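Local coordinates for protein probable dipeptidase (Pseudomonas aeruginosa, PDB 3B40) that probably acts as a metal-dependent dipeptidase of the membrane dipeptidase family, hydrolysing dipeptides, at residues Ala55-Leu60 with Asp371-Arg376; Gly69-Trp74 with Asn139-Gly144; Ser148-Trp153 with Lys196-Arg201; Val265-Tyr270 with Ser357-Asp362. The protein carries 11 engineered substitutions. All blocks are in the same frame, centred on the assembly; numbering follows the deposited sequence.

Contact 1. Residues Ala55-Leu60 with Asp371-Arg376; sequences AGRGRL and DVSEIR
The Schellman motif that ends helix 52-58 brings Gly58 against Ser373, their CA atoms 3.8 Å apart, where the chain runs into helix 375-385. With no side chain on Gly58 the two backbones close directly on each other, and its CA lies 3.3 Å from Ser373 O. Gly58 O is buried here and has no polar partner in the model; Ile375 CG1 presses on it at 3.4 Å and Arg376 CD also touches it.

The reversal comes from Arg59, whose positive phi lets Leu60 N reach back to Ala55 O, while the bond from Arg59 N to Gly56 O is weak. In the TIM barrel this turn leads from helix 52-58 into strand 62-68. Below it, Leu60 CD2 meets Val372 CG1 at 3.6 Å, the two side chains crossing at about a right angle, and Val372 CG2 turns to Ala55.

Two arginines flank the junction. Ser373 CB lies 3.3 Å above the rim of one face of the Arg57 guanidinium, and a water at that group's edge, weakly bound to Arg57 NH1, donates to Ser373 OG. With OG between its backbone N and carbonyl carbon (chi1 82°), Ser373 donates to the syn lone pair of Asp371 OD1, which also accepts from Ser373 N in an Asx turn. Arg57 NH2 is salt-bridged to Asp45. On the other flank, Arg57 O sits 3.1 Å above the rim of the Arg376 guanidinium plane; a second water donates to this oxygen and is weakly bound by Arg376 NH1.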
loop_
_atom_site.group_PDB
_atom_site.type_symbol
_atom_site.label_atom_id
_atom_site.label_comp_id
_atom_site.label_asym_id
_atom_site.label_seq_id
_atom_site.Cartn_x
_atom_site.Cartn_y
_atom_site.Cartn_z
ATOM N N ALA A 55 17.952 4.698 2.389
ATOM C CA ALA A 55 17.365 5.581 1.375
ATOM C C ALA A 55 18.396 6.411 0.651
ATOM O O ALA A 55 18.271 6.616 -0.556
ATOM C CB ALA A 55 16.268 6.487 1.978
ATOM N N GLY A 56 19.399 6.897 1.394
ATOM C CA GLY A 56 20.534 7.612 0.809
ATOM C C GLY A 56 21.334 6.744 -0.146
ATOM O O GLY A 56 21.745 7.202 -1.204
ATOM N N ARG A 57 21.559 5.492 0.249
ATOM C CA ARG A 57 22.279 4.501 -0.553
ATOM C C ARG A 57 21.551 4.195 -1.861
ATOM O O ARG A 57 22.176 4.112 -2.924
ATOM C CB ARG A 57 22.399 3.184 0.213
ATOM C CG ARG A 57 23.813 2.778 0.581
ATOM C CD ARG A 57 23.853 1.304 0.984
ATOM N NE ARG A 57 23.211 1.047 2.272
ATOM C CZ ARG A 57 22.490 -0.047 2.546
ATOM N NH1 ARG A 57 22.301 -0.988 1.631
ATOM N NH2 ARG A 57 21.957 -0.208 3.741
ATOM N N GLY A 58 20.241 3.980 -1.771
ATOM C CA GLY A 58 19.455 3.665 -2.941
ATOM C C GLY A 58 19.145 4.899 -3.740
ATOM O O GLY A 58 18.793 4.785 -4.901
ATOM N N ARG A 59 19.248 6.086 -3.122
ATOM C CA ARG A 59 18.807 7.343 -3.775
ATOM C C ARG A 59 17.279 7.463 -3.887
ATOM O O ARG A 59 16.783 8.089 -4.813
ATOM C CB ARG A 59 19.433 7.534 -5.185
ATOM C CG ARG A 59 20.963 7.425 -5.269
ATOM C CD ARG A 59 21.665 8.467 -4.395
ATOM N NE ARG A 59 21.249 9.851 -4.671
ATOM C CZ ARG A 59 21.898 10.708 -5.470
ATOM N NH1 ARG A 59 21.420 11.932 -5.617
ATOM N NH2 ARG A 59 23.037 10.373 -6.100
ATOM N N LEU A 60 16.538 6.844 -2.961
ATOM C CA LEU A 60 15.083 7.050 -2.869
ATOM C C LEU A 60 14.836 8.465 -2.422
ATOM O O LEU A 60 15.324 8.846 -1.360
ATOM C CB LEU A 60 14.487 6.100 -1.820
ATOM C CG LEU A 60 12.948 6.132 -1.736
ATOM C CD1 LEU A 60 12.270 5.818 -3.067
ATOM C CD2 LEU A 60 12.424 5.205 -0.633
ATOM N N ASP A 371 14.767 -3.938 0.361
ATOM C CA ASP A 371 14.601 -2.704 1.119
ATOM C C ASP A 371 14.854 -1.482 0.210
ATOM O O ASP A 371 15.155 -1.631 -0.984
ATOM C CB ASP A 371 15.463 -2.734 2.416
ATOM C CG ASP A 371 16.964 -2.746 2.135
ATOM O OD1 ASP A 371 17.426 -2.024 1.211
ATOM O OD2 ASP A 371 17.679 -3.492 2.839
ATOM N N VAL A 372 14.712 -0.281 0.761
ATOM C CA VAL A 372 14.711 0.942 -0.067
ATOM C C VAL A 372 16.063 1.214 -0.707
ATOM O O VAL A 372 16.151 2.020 -1.632
ATOM C CB VAL A 372 14.238 2.230 0.684
ATOM C CG1 VAL A 372 12.760 2.102 1.061
ATOM C CG2 VAL A 372 15.118 2.502 1.914
ATOM N N SER A 373 17.105 0.542 -0.204
ATOM C CA SER A 373 18.459 0.769 -0.707
ATOM C C SER A 373 18.624 0.075 -2.062
ATOM O O SER A 373 19.591 0.353 -2.793
ATOM C CB SER A 373 19.518 0.272 0.296
ATOM O OG SER A 373 19.715 -1.120 0.185
ATOM N N GLU A 374 17.670 -0.804 -2.392
ATOM C CA GLU A 374 17.745 -1.666 -3.610
ATOM C C GLU A 374 16.826 -1.225 -4.789
ATOM O O GLU A 374 16.667 -1.937 -5.809
ATOM C CB GLU A 374 17.513 -3.132 -3.219
ATOM C CG GLU A 374 18.699 -3.758 -2.477
ATOM C CD GLU A 374 18.603 -5.267 -2.252
ATOM O OE1 GLU A 374 17.539 -5.890 -2.459
ATOM O OE2 GLU A 374 19.633 -5.856 -1.853
ATOM N N ILE A 375 16.267 -0.025 -4.694
ATOM C CA ILE A 375 15.375 0.475 -5.776
ATOM C C ILE A 375 15.983 0.455 -7.178
ATOM O O ILE A 375 15.274 0.252 -8.168
ATOM C CB ILE A 375 14.806 1.893 -5.468
ATOM C CG1 ILE A 375 15.921 2.962 -5.442
ATOM C CG2 ILE A 375 14.029 1.863 -4.135
ATOM C CD1 ILE A 375 15.398 4.414 -5.712
ATOM N N ARG A 376 17.306 0.652 -7.286
ATOM C CA ARG A 376 17.932 0.710 -8.599
ATOM C C ARG A 376 17.927 -0.649 -9.290
ATOM O O ARG A 376 18.065 -0.724 -10.501
ATOM C CB ARG A 376 19.340 1.311 -8.506
ATOM C CG ARG A 376 19.297 2.721 -7.875
ATOM C CD ARG A 376 20.652 3.343 -7.635
ATOM N NE ARG A 376 21.417 2.523 -6.706
ATOM C CZ ARG A 376 22.547 2.890 -6.129
ATOM N NH1 ARG A 376 23.077 4.094 -6.375
ATOM N NH2 ARG A 376 23.148 2.047 -5.320
HETATM O O HOH W 1 22.206 -2.257 -0.609
HETATM O O HOH W 2 24.507 5.683 -3.695
#

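Contact 2. Residues Gly69-Trp74 with Asn139-Gly144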
loop_
_atom_site.group_PDB
_atom_site.type_symbol
_atom_site.label_atom_id
_atom_site.label_comp_id
_atom_site.label_asym_id
_atom_site.label_seq_id
_atom_site.Cartn_x
_atom_site.Cartn_y
_atom_site.Cartn_z
ATOM N N GLY A 69 -4.375 3.145 11.584
ATOM C CA GLY A 69 -4.804 2.342 12.725
ATOM C C GLY A 69 -5.807 1.303 12.234
ATOM O O GLY A 69 -6.427 1.483 11.181
ATOM N N TRP A 70 -5.956 0.214 12.988
ATOM C CA TRP A 70 -6.957 -0.814 12.695
ATOM C C TRP A 70 -7.261 -1.629 13.958
ATOM O O TRP A 70 -6.626 -1.383 14.991
ATOM C CB TRP A 70 -6.458 -1.700 11.537
ATOM C CG TRP A 70 -5.549 -2.781 11.944
ATOM C CD1 TRP A 70 -4.482 -2.693 12.795
ATOM C CD2 TRP A 70 -5.609 -4.130 11.504
ATOM N NE1 TRP A 70 -3.864 -3.921 12.907
ATOM C CE2 TRP A 70 -4.545 -4.822 12.126
ATOM C CE3 TRP A 70 -6.460 -4.831 10.623
ATOM C CZ2 TRP A 70 -4.316 -6.198 11.910
ATOM C CZ3 TRP A 70 -6.233 -6.197 10.415
ATOM C CH2 TRP A 70 -5.159 -6.856 11.042
ATOM N N PRO A 71 -8.241 -2.578 13.899
ATOM C CA PRO A 71 -8.627 -3.359 15.090
ATOM C C PRO A 71 -7.642 -4.498 15.375
ATOM O O PRO A 71 -7.993 -5.682 15.254
ATOM C CB PRO A 71 -10.025 -3.919 14.728
ATOM C CG PRO A 71 -10.379 -3.316 13.342
ATOM C CD PRO A 71 -9.049 -2.957 12.726
ATOM N N GLU A 72 -6.416 -4.109 15.717
ATOM C CA GLU A 72 -5.323 -4.996 16.096
ATOM C C GLU A 72 -5.751 -6.104 17.061
ATOM O O GLU A 72 -6.305 -5.830 18.127
ATOM C CB GLU A 72 -4.168 -4.166 16.703
ATOM C CG GLU A 72 -2.899 -4.968 17.001
ATOM C CD GLU A 72 -2.341 -5.663 15.767
ATOM O OE1 GLU A 72 -1.900 -4.942 14.843
ATOM O OE2 GLU A 72 -2.329 -6.924 15.720
ATOM N N MET A 73 -5.498 -7.351 16.667
ATOM C CA MET A 73 -5.813 -8.513 17.508
ATOM C C MET A 73 -4.583 -9.118 18.192
ATOM O O MET A 73 -4.722 -9.862 19.168
ATOM C CB MET A 73 -6.559 -9.599 16.704
ATOM C CG MET A 73 -5.744 -10.342 15.633
ATOM S SD MET A 73 -5.369 -9.408 14.111
ATOM C CE MET A 73 -7.031 -9.184 13.472
ATOM N N TRP A 74 -3.390 -8.793 17.686
ATOM C CA TRP A 74 -2.153 -9.479 18.074
ATOM C C TRP A 74 -1.306 -8.731 19.096
ATOM O O TRP A 74 -1.843 -8.100 20.003
ATOM C CB TRP A 74 -1.323 -9.786 16.832
ATOM C CG TRP A 74 -1.923 -10.880 15.987
ATOM C CD1 TRP A 74 -2.406 -10.762 14.713
ATOM C CD2 TRP A 74 -2.088 -12.259 16.356
ATOM N NE1 TRP A 74 -2.866 -11.982 14.266
ATOM C CE2 TRP A 74 -2.678 -12.919 15.250
ATOM C CE3 TRP A 74 -1.788 -13.003 17.509
ATOM C CZ2 TRP A 74 -2.988 -14.287 15.269
ATOM C CZ3 TRP A 74 -2.093 -14.361 17.525
ATOM C CH2 TRP A 74 -2.686 -14.989 16.412
ATOM N N ASN A 139 -7.216 3.625 5.981
ATOM C CA ASN A 139 -8.252 2.974 6.816
ATOM C C ASN A 139 -9.183 3.967 7.533
ATOM O O ASN A 139 -8.746 4.727 8.416
ATOM C CB ASN A 139 -7.630 2.036 7.837
ATOM C CG ASN A 139 -8.617 1.013 8.384
ATOM O OD1 ASN A 139 -9.725 0.838 7.862
ATOM N ND2 ASN A 139 -8.186 0.293 9.404
ATOM N N ALA A 140 -10.463 3.964 7.164
ATOM C CA ALA A 140 -11.445 4.853 7.814
ATOM C C ALA A 140 -11.891 4.365 9.205
ATOM O O ALA A 140 -12.536 5.112 9.939
ATOM C CB ALA A 140 -12.661 5.035 6.912
ATOM N N TYR A 141 -11.562 3.113 9.552
ATOM C CA TYR A 141 -11.939 2.535 10.850
ATOM C C TYR A 141 -11.685 3.451 12.079
ATOM O O TYR A 141 -12.600 3.682 12.865
ATOM C CB TYR A 141 -11.315 1.146 11.029
ATOM C CG TYR A 141 -11.561 0.545 12.401
ATOM C CD1 TYR A 141 -12.781 -0.096 12.696
ATOM C CD2 TYR A 141 -10.581 0.612 13.412
ATOM C CE1 TYR A 141 -13.022 -0.647 13.954
ATOM C CE2 TYR A 141 -10.829 0.062 14.687
ATOM C CZ TYR A 141 -12.043 -0.564 14.937
ATOM O OH TYR A 141 -12.287 -1.111 16.175
ATOM N N PRO A 142 -10.464 4.004 12.247
ATOM C CA PRO A 142 -10.277 4.859 13.434
ATOM C C PRO A 142 -11.161 6.118 13.510
ATOM O O PRO A 142 -11.301 6.703 14.597
ATOM C CB PRO A 142 -8.825 5.295 13.321
ATOM C CG PRO A 142 -8.171 4.303 12.403
ATOM C CD PRO A 142 -9.225 3.883 11.453
ATOM N N LEU A 143 -11.759 6.534 12.390
ATOM C CA LEU A 143 -12.419 7.838 12.332
ATOM C C LEU A 143 -13.880 7.839 12.808
ATOM O O LEU A 143 -14.454 8.914 12.984
ATOM C CB LEU A 143 -12.336 8.459 10.926
ATOM C CG LEU A 143 -11.032 8.519 10.117
ATOM C CD1 LEU A 143 -11.271 9.293 8.810
ATOM C CD2 LEU A 143 -9.928 9.158 10.953
ATOM N N GLY A 144 -14.494 6.670 12.985
ATOM C CA GLY A 144 -15.896 6.628 13.436
ATOM C C GLY A 144 -16.810 7.264 12.397
ATOM O O GLY A 144 -16.554 7.129 11.200
HETATM O O HOH W 3 -6.081 5.303 9.538
#
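Asn139 and Gly69 join two loops of the TIM barrel that follow the paired parallel strands 62-68 and 131-138, and the join illustrates how a side-chain amide can carry on where the strands stop. With CG anti to its backbone N (chi1 -161°), Asn139 sends ND2 to Gly69 O at 2.8 Å. The donor lies in the carbonyl plane on a lone pair of that oxygen, although the oxygen is tilted 27° out of the amide plane of Asn139. The other end of the amide, OD1, takes weak bonds from Tyr141 N and from Asn169 ND2, so both ends help fix its rotation. Trp70 CB lies ahead of ND2, close to the amide plane, at 3.4 Å, and Pro142 CG rests against Gly69 O at 3.5 Å.

The second half of the contact is a CH-pi interaction. Tyr141, its CG likewise anti to the backbone N, offers a ring face to Pro71, whose CG stands 3.6 Å from the ring centroid and only 13° off the normal. Pro71 CB and CD lean toward different parts of the ring, CB toward CZ and OH, CD toward CD2 and CE2. Pro71 is also the centre of an inverse gamma turn, and Phe87, Val88 and Ala91 of helix 87-108 pack against Tyr141.

Trp70 points its indole away from the opposing loop, with an edge-to-face neighbour in Tyr165. Its NE1 donates at 2.9 Å to Glu72 OE1, approaching from above the carboxylate plane, while Glu72 OE2 accepts Trp74 N on its anti lone pair.

Contact 3. Residues Ser148-Trp153 with Lys196-Arg201; sequences SQLDKW and KQAVER
Helices 148-155 and 193-205 meet through Leu150 and Arg201, their local axes 10.2 Å apart and crossing at -31° with both helices running in broadly the same direction. At that spacing the side chains do the bridging. Leu150 CD1 reaches Ala198 CB at 3.9 Å and also lies against Arg201 CG, while Leu202 and Leu205 extend its apolar surroundings along the second helix.

Above this apolar floor is a salt bridge. Arg201 starts out with CG anti to its backbone N (chi1 -176°), then bends at both chi2 and chi3. Its NH1 lies 2.8 Å from Asp151 OD2. The bond arrives on the syn side of OD2, and the carboxylate and guanidinium planes stand 64° apart, so one nitrogen makes the bond in place of a flat, two-pronged pairing. The bend at chi2 also lays Arg201 CD 3.4 Å from the same OD2. Ser148 CA approaches the guanidinium edge loosely.

Strand 160-162 comes between the two helices in sequence, and strand 208-210, its parallel neighbour, follows the second: the contact joins successive helices of the outer layer in the repeating beta-alpha-beta crossovers of a TIM barrel.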
loop_
_atom_site.group_PDB
_atom_site.type_symbol
_atom_site.label_atom_id
_atom_site.label_comp_id
_atom_site.label_asym_id
_atom_site.label_seq_id
_atom_site.Cartn_x
_atom_site.Cartn_y
_atom_site.Cartn_z
ATOM N N SER A 148 -15.713 15.357 9.721
ATOM C CA SER A 148 -14.799 16.470 9.969
ATOM C C SER A 148 -13.406 15.983 10.373
ATOM O O SER A 148 -12.464 16.773 10.396
ATOM C CB SER A 148 -15.365 17.453 11.000
ATOM O OG SER A 148 -15.357 16.879 12.285
ATOM N N GLN A 149 -13.247 14.682 10.650
ATOM C CA GLN A 149 -11.884 14.134 10.899
ATOM C C GLN A 149 -11.005 14.227 9.642
ATOM O O GLN A 149 -9.772 14.267 9.740
ATOM C CB GLN A 149 -11.911 12.676 11.427
ATOM C CG GLN A 149 -12.550 12.480 12.800
ATOM C CD GLN A 149 -11.831 13.236 13.927
ATOM O OE1 GLN A 149 -10.633 13.090 14.109
ATOM N NE2 GLN A 149 -12.562 14.058 14.661
ATOM N N LEU A 150 -11.626 14.260 8.465
ATOM C CA LEU A 150 -10.890 14.446 7.216
ATOM C C LEU A 150 -10.260 15.847 7.164
ATOM O O LEU A 150 -9.075 15.982 6.880
ATOM C CB LEU A 150 -11.790 14.189 5.998
ATOM C CG LEU A 150 -12.335 12.762 5.845
ATOM C CD1 LEU A 150 -13.234 12.620 4.598
ATOM C CD2 LEU A 150 -11.175 11.720 5.834
ATOM N N ASP A 151 -11.056 16.866 7.508
ATOM C CA ASP A 151 -10.605 18.253 7.546
ATOM C C ASP A 151 -9.461 18.446 8.538
ATOM O O ASP A 151 -8.462 19.100 8.236
ATOM C CB ASP A 151 -11.781 19.185 7.904
ATOM C CG ASP A 151 -12.956 19.038 6.946
ATOM O OD1 ASP A 151 -13.168 19.966 6.131
ATOM O OD2 ASP A 151 -13.657 17.997 6.987
ATOM N N LYS A 152 -9.612 17.852 9.715
ATOM C CA LYS A 152 -8.618 17.944 10.770
ATOM C C LYS A 152 -7.286 17.254 10.388
ATOM O O LYS A 152 -6.212 17.821 10.600
ATOM C CB LYS A 152 -9.189 17.377 12.071
ATOM C CG LYS A 152 -10.389 18.179 12.642
ATOM C CD LYS A 152 -10.984 17.490 13.900
ATOM C CE LYS A 152 -12.043 18.333 14.602
ATOM N NZ LYS A 152 -13.267 18.571 13.761
ATOM N N TRP A 153 -7.354 16.058 9.800
ATOM C CA TRP A 153 -6.142 15.356 9.341
ATOM C C TRP A 153 -5.447 16.026 8.147
ATOM O O TRP A 153 -4.217 16.123 8.117
ATOM C CB TRP A 153 -6.422 13.876 9.099
ATOM C CG TRP A 153 -6.440 13.012 10.391
ATOM C CD1 TRP A 153 -7.526 12.390 10.947
ATOM C CD2 TRP A 153 -5.308 12.654 11.219
ATOM N NE1 TRP A 153 -7.152 11.700 12.084
ATOM C CE2 TRP A 153 -5.797 11.834 12.267
ATOM C CE3 TRP A 153 -3.937 12.960 11.178
ATOM C CZ2 TRP A 153 -4.962 11.330 13.287
ATOM C CZ3 TRP A 153 -3.093 12.452 12.183
ATOM C CH2 TRP A 153 -3.615 11.638 13.224
ATOM N N LYS A 196 -19.756 7.947 0.877
ATOM C CA LYS A 196 -20.072 8.752 -0.302
ATOM C C LYS A 196 -19.874 10.254 -0.033
ATOM O O LYS A 196 -19.358 10.965 -0.874
ATOM C CB LYS A 196 -21.518 8.483 -0.750
ATOM C CG LYS A 196 -21.712 7.092 -1.299
ATOM C CD LYS A 196 -23.107 6.966 -1.879
ATOM C CE LYS A 196 -23.159 5.857 -2.891
ATOM N NZ LYS A 196 -23.628 4.680 -2.200
ATOM N N GLN A 197 -20.282 10.712 1.141
ATOM C CA GLN A 197 -20.021 12.069 1.566
ATOM C C GLN A 197 -18.512 12.297 1.765
ATOM O O GLN A 197 -18.019 13.394 1.509
ATOM C CB GLN A 197 -20.802 12.363 2.859
ATOM C CG GLN A 197 -22.321 12.405 2.618
ATOM C CD GLN A 197 -23.146 12.540 3.883
ATOM O OE1 GLN A 197 -22.678 13.044 4.894
ATOM N NE2 GLN A 197 -24.413 12.147 3.802
ATOM N N ALA A 198 -17.787 11.267 2.214
ATOM C CA ALA A 198 -16.314 11.358 2.343
ATOM C C ALA A 198 -15.630 11.636 0.989
ATOM O O ALA A 198 -14.655 12.368 0.928
ATOM C CB ALA A 198 -15.747 10.098 2.992
ATOM N N VAL A 199 -16.149 11.072 -0.090
ATOM C CA VAL A 199 -15.563 11.303 -1.405
ATOM C C VAL A 199 -15.641 12.794 -1.832
ATOM O O VAL A 199 -14.660 13.374 -2.321
ATOM C CB VAL A 199 -16.247 10.450 -2.491
ATOM C CG1 VAL A 199 -15.765 10.887 -3.890
ATOM C CG2 VAL A 199 -16.001 8.926 -2.247
ATOM N N GLU A 200 -16.825 13.374 -1.679
ATOM C CA GLU A 200 -17.011 14.815 -1.881
ATOM C C GLU A 200 -16.077 15.638 -0.964
ATOM O O GLU A 200 -15.421 16.598 -1.414
ATOM C CB GLU A 200 -18.493 15.207 -1.683
ATOM C CG GLU A 200 -18.805 16.723 -1.945
ATOM C CD GLU A 200 -18.562 17.191 -3.378
ATOM O OE1 GLU A 200 -18.376 18.414 -3.586
ATOM O OE2 GLU A 200 -18.588 16.369 -4.317
ATOM N N ARG A 201 -16.008 15.280 0.319
ATOM C CA ARG A 201 -15.163 16.021 1.268
ATOM C C ARG A 201 -13.693 15.966 0.894
ATOM O O ARG A 201 -13.012 16.979 0.961
ATOM C CB ARG A 201 -15.380 15.563 2.722
ATOM C CG ARG A 201 -14.597 16.357 3.795
ATOM C CD ARG A 201 -14.941 17.845 3.836
ATOM N NE ARG A 201 -16.370 18.066 3.982
ATOM C CZ ARG A 201 -17.031 18.002 5.132
ATOM N NH1 ARG A 201 -16.383 17.720 6.275
ATOM N NH2 ARG A 201 -18.356 18.206 5.125
#

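Contact 4. Residues Val265-Tyr270 with Ser357-Asp362; sequences VGFPAY and SSDFND
Val265 and Ser357 sit opposite each other as a parallel bridge pair with both side chains on one face of the sheet, where Val265 CB comes within 3.4 Å of Ser357 OG. That hydroxyl is engaged elsewhere, with Ser233 O and Gln263 O, and to Val265 it offers only a packing surface. The backbones are joined by Gly266 N donating to Ser357 O at 2.9 Å, an oxygen that also receives a CA-H contact from Val265.

Beyond the strand ends Asp359 becomes the hub. Val265 has CG2 anti to its backbone N, which directs this methyl to Asp359 CB at 3.7 Å, the two side chains passing obliquely. The Phe267 ring, from the same segment as Val265, meets Asp359 at a slant: its CD1 is 3.4 Å from Asp359 OD2, with ring and carboxylate planes 59° apart. Next along the rim, Phe267 CE1 meets Asp362 O, which lies in the ring plane at 3.6 Å. One face of Phe267 is turned to Tyr270, and Phe267 CD2 sits 3.5 Å above the centre of the tyrosine ring. Tyr270 OH in turn shares a water with Asp359 OD2, and that water donates to the carboxylate at 2.7 Å; Asp359 OD1 has a long, weak ion pair with Arg28.

Asp359 to Asp362 form a type II turn, overlapped at its start by an ST turn in which Ser358 OG, also hydrogen-bonded to Asp26 OD2, accepts Phe360 N. The whole lies at the C-terminal ends of strands 261-265 and 354-357, with His234 of strand 230-235 against Val265, Ser357 and Asp359, and Asp26 and Ser27 of strand 25-29 against Ser357.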
loop_
_atom_site.group_PDB
_atom_site.type_symbol
_atom_site.label_atom_id
_atom_site.label_comp_id
_atom_site.label_asym_id
_atom_site.label_seq_id
_atom_site.Cartn_x
_atom_site.Cartn_y
_atom_site.Cartn_z
ATOM N N VAL A 265 2.579 -2.930 -6.874
ATOM C CA VAL A 265 3.195 -3.220 -5.599
ATOM C C VAL A 265 4.085 -4.475 -5.635
ATOM O O VAL A 265 3.667 -5.526 -6.122
ATOM C CB VAL A 265 2.123 -3.341 -4.461
ATOM C CG1 VAL A 265 1.223 -4.563 -4.676
ATOM C CG2 VAL A 265 2.777 -3.419 -3.107
ATOM N N GLY A 266 5.280 -4.355 -5.050
ATOM C CA GLY A 266 6.198 -5.495 -4.885
ATOM C C GLY A 266 5.792 -6.411 -3.732
ATOM O O GLY A 266 6.581 -6.639 -2.798
ATOM N N PHE A 267 4.554 -6.903 -3.771
ATOM C CA PHE A 267 4.075 -7.828 -2.742
ATOM C C PHE A 267 4.070 -9.244 -3.326
ATOM O O PHE A 267 3.275 -9.548 -4.242
ATOM C CB PHE A 267 2.700 -7.433 -2.176
ATOM C CG PHE A 267 2.374 -8.131 -0.890
ATOM C CD1 PHE A 267 2.570 -7.496 0.334
ATOM C CD2 PHE A 267 1.913 -9.438 -0.895
ATOM C CE1 PHE A 267 2.309 -8.148 1.520
ATOM C CE2 PHE A 267 1.636 -10.104 0.292
ATOM C CZ PHE A 267 1.836 -9.457 1.507
ATOM N N PRO A 268 5.027 -10.079 -2.882
ATOM C CA PRO A 268 5.298 -11.331 -3.615
ATOM C C PRO A 268 4.054 -12.183 -3.936
ATOM O O PRO A 268 3.853 -12.566 -5.097
ATOM C CB PRO A 268 6.303 -12.078 -2.719
ATOM C CG PRO A 268 6.554 -11.248 -1.558
ATOM C CD PRO A 268 5.968 -9.882 -1.765
ATOM N N ALA A 269 3.212 -12.454 -2.941
ATOM C CA ALA A 269 2.024 -13.305 -3.167
ATOM C C ALA A 269 0.936 -12.707 -4.054
ATOM O O ALA A 269 -0.006 -13.422 -4.436
ATOM C CB ALA A 269 1.398 -13.772 -1.820
ATOM N N TYR A 270 1.029 -11.416 -4.373
ATOM C CA TYR A 270 0.060 -10.804 -5.272
ATOM C C TYR A 270 0.619 -10.852 -6.699
ATOM O O TYR A 270 -0.079 -10.456 -7.659
ATOM C CB TYR A 270 -0.235 -9.329 -4.950
ATOM C CG TYR A 270 -0.727 -8.908 -3.559
ATOM C CD1 TYR A 270 -1.249 -9.816 -2.633
ATOM C CD2 TYR A 270 -0.679 -7.544 -3.196
ATOM C CE1 TYR A 270 -1.670 -9.375 -1.350
ATOM C CE2 TYR A 270 -1.116 -7.089 -1.932
ATOM C CZ TYR A 270 -1.589 -8.011 -1.021
ATOM O OH TYR A 270 -2.010 -7.545 0.199
ATOM N N SER A 357 5.384 0.665 -6.009
ATOM C CA SER A 357 5.290 0.725 -4.540
ATOM C C SER A 357 5.819 -0.582 -3.999
ATOM O O SER A 357 5.854 -1.553 -4.731
ATOM C CB SER A 357 3.876 0.989 -4.070
ATOM O OG SER A 357 2.982 -0.050 -4.419
ATOM N N SER A 358 6.234 -0.599 -2.737
ATOM C CA SER A 358 6.832 -1.796 -2.114
ATOM C C SER A 358 5.971 -2.607 -1.155
ATOM O O SER A 358 6.042 -3.861 -1.126
ATOM C CB SER A 358 8.073 -1.379 -1.336
ATOM O OG SER A 358 7.782 -0.379 -0.379
ATOM N N ASP A 359 5.155 -1.895 -0.394
ATOM C CA ASP A 359 4.485 -2.437 0.806
ATOM C C ASP A 359 5.550 -2.809 1.844
ATOM O O ASP A 359 5.333 -3.681 2.677
ATOM C CB ASP A 359 3.594 -3.632 0.490
ATOM C CG ASP A 359 2.202 -3.544 1.177
ATOM O OD1 ASP A 359 1.996 -2.733 2.124
ATOM O OD2 ASP A 359 1.307 -4.323 0.761
ATOM N N PHE A 360 6.673 -2.093 1.810
ATOM C CA PHE A 360 7.728 -2.325 2.785
ATOM C C PHE A 360 7.151 -2.184 4.198
ATOM O O PHE A 360 6.256 -1.379 4.432
ATOM C CB PHE A 360 8.945 -1.392 2.566
ATOM C CG PHE A 360 9.908 -1.836 1.443
ATOM C CD1 PHE A 360 10.123 -3.188 1.152
ATOM C CD2 PHE A 360 10.579 -0.878 0.684
ATOM C CE1 PHE A 360 10.981 -3.577 0.132
ATOM C CE2 PHE A 360 11.447 -1.251 -0.331
ATOM C CZ PHE A 360 11.637 -2.607 -0.626
ATOM N N ASN A 361 7.705 -2.951 5.138
ATOM C CA ASN A 361 7.267 -2.984 6.556
ATOM C C ASN A 361 5.835 -3.498 6.784
ATOM O O ASN A 361 5.356 -3.468 7.905
ATOM C CB ASN A 361 7.486 -1.641 7.305
ATOM C CG ASN A 361 8.959 -1.255 7.449
ATOM O OD1 ASN A 361 9.872 -2.111 7.542
ATOM N ND2 ASN A 361 9.204 0.043 7.466
ATOM N N ASP A 362 5.156 -3.974 5.739
ATOM C CA ASP A 362 3.932 -4.735 5.952
ATOM C C ASP A 362 3.951 -5.978 5.061
ATOM O O ASP A 362 2.924 -6.385 4.561
ATOM C CB ASP A 362 2.662 -3.869 5.767
ATOM C CG ASP A 362 1.388 -4.510 6.390
ATOM O OD1 ASP A 362 1.480 -5.315 7.338
ATOM O OD2 ASP A 362 0.266 -4.202 5.917
HETATM O O HOH W 4 -1.307 -5.010 0.848
#

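Together the four contacts sample different parts of one TIM barrel: strand ends, loops and outer helices. Contact 1 spans the longest stretch of sequence, and contacts 2, 3 and 4 follow one another within it, so that contact 1 ties early and late parts of the barrel together. Contact 4, about 7 Å from the chain centre, lies at strand ends; contacts 1 and 3 involve helices farther out, on opposite sides of that centre and about 34 Å apart between centres. Two pairs touch: Phe360 of contact 4 packs on Asp371 and Val372 of contact 1, and Leu143 of contact 2 packs on Leu150 and Trp153 of contact 3. Contacts 2 and 4 approach to about 7 Å between nearest atoms, both where barrel strands end and loops begin.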